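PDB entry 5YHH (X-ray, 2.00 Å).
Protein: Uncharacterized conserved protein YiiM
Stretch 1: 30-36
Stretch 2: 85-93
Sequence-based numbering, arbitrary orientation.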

ATOM      1  N   GLY A  30     -10.268  11.662   0.746  1.00 52.74           N
ATOM      2  CA  GLY A  30     -10.649  11.290  -0.600  1.00 52.20           C
ATOM      3  C   GLY A  30      -9.578  10.456  -1.298  1.00 49.96           C
ATOM      4  O   GLY A  30      -8.359  10.631  -1.055  1.00 48.71           O
ATOM      5  N   ILE A  31     -10.066   9.553  -2.164  1.00 48.94           N
ATOM      6  CA  ILE A  31      -9.245   8.802  -3.123  1.00 46.37           C
ATOM      7  C   ILE A  31      -8.551   9.742  -4.153  1.00 45.28           C
ATOM      8  O   ILE A  31      -7.523   9.386  -4.704  1.00 43.98           O
ATOM      9  CB  ILE A  31     -10.111   7.706  -3.850  1.00 47.03           C
ATOM     10  CG1 ILE A  31      -9.240   6.528  -4.338  1.00 46.39           C
ATOM     11  CG2 ILE A  31     -10.986   8.310  -4.975  1.00 45.59           C
ATOM     12  CD1 ILE A  31      -8.879   5.554  -3.183  1.00 47.69           C
ATOM     13  N   ASP A  32      -9.128  10.915  -4.429  1.00 44.75           N
ATOM     14  CA  ASP A  32      -8.494  11.887  -5.317  1.00 44.64           C
ATOM     15  C   ASP A  32      -7.418  12.629  -4.529  1.00 43.63           C
ATOM     16  O   ASP A  32      -7.721  13.344  -3.576  1.00 45.46           O
ATOM     17  CB  ASP A  32      -9.491  12.888  -5.891  1.00 46.16           C
ATOM     18  CG  ASP A  32     -10.569  12.222  -6.772  1.00 48.42           C
ATOM     19  OD1 ASP A  32     -10.377  11.079  -7.261  1.00 46.74           O
ATOM     20  OD2 ASP A  32     -11.626  12.862  -6.954  1.00 52.48           O
ATOM     21  N   LYS A  33      -6.173  12.405  -4.914  1.00 40.99           N
ATOM     22  CA  LYS A  33      -5.013  13.062  -4.316  1.00 39.19           C
ATOM     23  C   LYS A  33      -4.174  13.669  -5.437  1.00 38.35           C
ATOM     24  O   LYS A  33      -4.048  13.075  -6.501  1.00 38.21           O
ATOM     25  CB  LYS A  33      -4.186  12.059  -3.512  1.00 38.12           C
ATOM     26  CG  LYS A  33      -4.944  11.408  -2.375  1.00 37.27           C
ATOM     27  CD  LYS A  33      -4.071  10.482  -1.602  1.00 37.03           C
ATOM     28  CE  LYS A  33      -4.772   9.949  -0.387  1.00 36.93           C
ATOM     29  NZ  LYS A  33      -5.890   9.089  -0.797  1.00 41.18           N
ATOM     30  N   THR A  34      -3.617  14.852  -5.193  1.00 36.85           N
ATOM     31  CA  THR A  34      -2.842  15.609  -6.193  1.00 36.48           C
ATOM     32  C   THR A  34      -1.379  15.633  -5.756  1.00 34.41           C
ATOM     33  O   THR A  34      -1.120  15.879  -4.572  1.00 33.62           O
ATOM     34  CB  THR A  34      -3.350  17.060  -6.267  1.00 37.88           C
ATOM     35  OG1 THR A  34      -4.785  17.047  -6.319  1.00 42.84           O
ATOM     36  CG2 THR A  34      -2.802  17.791  -7.506  1.00 40.46           C
ATOM     37  N   PRO A  35      -0.442  15.390  -6.696  1.00 32.89           N
ATOM     38  CA  PRO A  35       0.996  15.552  -6.438  1.00 33.08           C
ATOM     39  C   PRO A  35       1.316  16.946  -5.891  1.00 34.31           C
ATOM     40  O   PRO A  35       0.823  17.927  -6.444  1.00 35.02           O
ATOM     41  CB  PRO A  35       1.642  15.387  -7.817  1.00 33.23           C
ATOM     42  CG  PRO A  35       0.685  14.507  -8.579  1.00 33.33           C
ATOM     43  CD  PRO A  35      -0.709  14.840  -8.047  1.00 33.11           C
ATOM     44  N   VAL A  36       2.111  17.028  -4.826  1.00 34.16           N
ATOM     45  CA  VAL A  36       2.558  18.328  -4.292  1.00 36.32           C
ATOM     46  C   VAL A  36       4.066  18.493  -4.490  1.00 37.30           C
ATOM     47  O   VAL A  36       4.774  17.513  -4.679  1.00 36.63           O
ATOM     48  CB  VAL A  36       2.193  18.467  -2.797  1.00 37.03           C
ATOM     49  CG1 VAL A  36       0.667  18.351  -2.609  1.00 36.33           C
ATOM     50  CG2 VAL A  36       2.938  17.401  -1.964  1.00 36.17           C
ATOM     51  N   THR A  85      -0.900   8.370 -14.055  1.00 25.21           N
ATOM     52  CA  THR A  85       0.247   9.078 -13.492  1.00 25.57           C
ATOM     53  C   THR A  85       0.013   9.171 -11.989  1.00 24.83           C
ATOM     54  O   THR A  85      -1.004   8.676 -11.450  1.00 21.79           O
ATOM     55  CB  THR A  85       0.406  10.473 -14.157  1.00 27.08           C
ATOM     56  OG1 THR A  85      -0.818  11.198 -13.985  1.00 26.06           O
ATOM     57  CG2 THR A  85       0.668  10.320 -15.677  1.00 28.48           C
ATOM     58  N   ALA A  86       0.969   9.775 -11.317  1.00 24.16           N
ATOM     59  CA  ALA A  86       1.020   9.782  -9.888  1.00 24.35           C
ATOM     60  C   ALA A  86      -0.313  10.216  -9.283  1.00 24.02           C
ATOM     61  O   ALA A  86      -0.913  11.208  -9.681  1.00 24.35           O
ATOM     62  CB  ALA A  86       2.220  10.697  -9.413  1.00 25.12           C
ATOM     63  N   GLY A  87      -0.805   9.429  -8.338  1.00 23.78           N
ATOM     64  CA  GLY A  87      -2.085   9.715  -7.673  1.00 24.95           C
ATOM     65  C   GLY A  87      -3.245   8.896  -8.240  1.00 25.33           C
ATOM     66  O   GLY A  87      -4.340   8.830  -7.671  1.00 25.63           O
ATOM     67  N   ALA A  88      -2.988   8.223  -9.344  1.00 25.07           N
ATOM     68  CA  ALA A  88      -4.033   7.510 -10.070  1.00 25.59           C
ATOM     69  C   ALA A  88      -4.682   6.404  -9.218  1.00 26.07           C
ATOM     70  O   ALA A  88      -5.864   6.084  -9.414  1.00 26.53           O
ATOM     71  CB  ALA A  88      -3.444   6.953 -11.397  1.00 25.42           C
ATOM     72  N   PHE A  89      -3.930   5.806  -8.284  1.00 24.98           N
ATOM     73  CA  PHE A  89      -4.503   4.759  -7.396  1.00 25.11           C
ATOM     74  C   PHE A  89      -4.862   5.230  -6.011  1.00 25.38           C
ATOM     75  O   PHE A  89      -5.148   4.427  -5.101  1.00 25.31           O
ATOM     76  CB  PHE A  89      -3.634   3.490  -7.384  1.00 25.38           C
ATOM     77  CG  PHE A  89      -3.786   2.688  -8.668  1.00 27.65           C
ATOM     78  CD1 PHE A  89      -3.549   3.269  -9.886  1.00 32.28           C
ATOM     79  CD2 PHE A  89      -4.246   1.388  -8.646  1.00 28.75           C
ATOM     80  CE1 PHE A  89      -3.789   2.552 -11.071  1.00 34.10           C
ATOM     81  CE2 PHE A  89      -4.449   0.683  -9.837  1.00 30.51           C
ATOM     82  CZ  PHE A  89      -4.225   1.268 -11.018  1.00 30.67           C
ATOM     83  N   GLY A  90      -4.961   6.549  -5.882  1.00 25.76           N
ATOM     84  CA  GLY A  90      -5.299   7.183  -4.627  1.00 26.00           C
ATOM     85  C   GLY A  90      -4.166   7.077  -3.639  1.00 25.41           C
ATOM     86  O   GLY A  90      -4.379   7.276  -2.463  1.00 26.13           O
ATOM     87  N   GLU A  91      -2.946   6.797  -4.104  1.00 23.94           N
ATOM     88  CA  GLU A  91      -1.841   6.546  -3.174  1.00 23.39           C
ATOM     89  C   GLU A  91      -1.276   7.847  -2.571  1.00 23.82           C
ATOM     90  O   GLU A  91      -1.204   8.861  -3.245  1.00 25.12           O
ATOM     91  CB  GLU A  91      -0.740   5.702  -3.843  1.00 23.42           C
ATOM     92  CG  GLU A  91       0.101   6.401  -4.947  1.00 21.49           C
ATOM     93  CD  GLU A  91      -0.537   6.617  -6.262  1.00 22.70           C
ATOM     94  OE1 GLU A  91      -1.760   6.334  -6.436  1.00 22.59           O
ATOM     95  OE2 GLU A  91       0.230   7.044  -7.191  1.00 20.86           O
ATOM     96  N   ASN A  92      -0.908   7.829  -1.294  1.00 23.36           N
ATOM     97  CA  ASN A  92      -0.131   8.936  -0.701  1.00 23.48           C
ATOM     98  C   ASN A  92       1.238   9.053  -1.331  1.00 23.00           C
ATOM     99  O   ASN A  92       1.723  10.173  -1.613  1.00 24.22           O
ATOM    100  CB  ASN A  92       0.041   8.732   0.813  1.00 23.92           C
ATOM    101  CG  ASN A  92      -1.258   8.573   1.535  1.00 27.90           C
ATOM    102  OD1 ASN A  92      -1.755   7.448   1.752  1.00 27.97           O
ATOM    103  ND2 ASN A  92      -1.865   9.698   1.879  1.00 31.04           N
ATOM    104  N   TRP A  93       1.874   7.899  -1.558  1.00 22.10           N
ATOM    105  CA  TRP A  93       3.254   7.815  -2.032  1.00 22.17           C
ATOM    106  C   TRP A  93       3.281   6.966  -3.310  1.00 22.45           C
ATOM    107  O   TRP A  93       2.919   5.788  -3.289  1.00 20.25           O
ATOM    108  CB  TRP A  93       4.130   7.114  -0.997  1.00 23.20           C
ATOM    109  CG  TRP A  93       4.446   7.863   0.255  1.00 23.14           C
ATOM    110  CD1 TRP A  93       3.923   9.054   0.677  1.00 27.14           C
ATOM    111  CD2 TRP A  93       5.304   7.404   1.301  1.00 23.46           C
ATOM    112  NE1 TRP A  93       4.433   9.374   1.929  1.00 27.34           N
ATOM    113  CE2 TRP A  93       5.297   8.381   2.315  1.00 26.20           C
ATOM    114  CE3 TRP A  93       6.105   6.271   1.456  1.00 25.02           C
ATOM    115  CZ2 TRP A  93       6.057   8.249   3.488  1.00 28.50           C
ATOM    116  CZ3 TRP A  93       6.849   6.134   2.586  1.00 26.41           C
ATOM    117  CH2 TRP A  93       6.828   7.125   3.605  1.00 26.87           C
TER
HETATM  118  O   HOH W   1      -5.973  11.392  -7.913  1.00 44.40           O

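The one direct hydrogen bond between the stretches is made by Lys-33, whose side chain reaches toward the second stretch, where NZ donates to Gly-90 O (2.9 Å). Lys-33 NZ also donates to Gly-30 O (2.9 Å), so the ammonium group ties the two stretches together through backbone carbonyls. Along the way the aliphatic part of this side chain packs on the second stretch, with Lys-33 CD 3.7 Å from Glu-91 O and Lys-33 CE 3.7 Å from Asn-92 ND2. Water 1 adds an indirect link, accepting from Lys-33 N (3.2 Å) and donating to Gly-87 O (3.0 Å). A CA-H...O contact joins Gly-90 CA to Ile-31 O (3.1 Å).

Both glycines leave room for the first stretch. A CB on Gly-87 would lie 2.8 Å from Lys-33 O, and one on Gly-90 would lie 2.7 Å from Ile-31 CD1; the positive phi of each also suits glycine.

The apolar contact is small: Pro-35 CG meets Ala-86 CB at 4.2 Å.

Within the second stretch, two overlapping turns, type II then type I, are closed by Ala-88 N to Thr-85 O (2.9 Å) and Gly-90 N to Gly-87 O (3.0 Å). The buried Glu-91 carboxylate braces them, OE2 accepting from Gly-87 N (2.8 Å) and OE1 from Phe-89 N (2.9 Å).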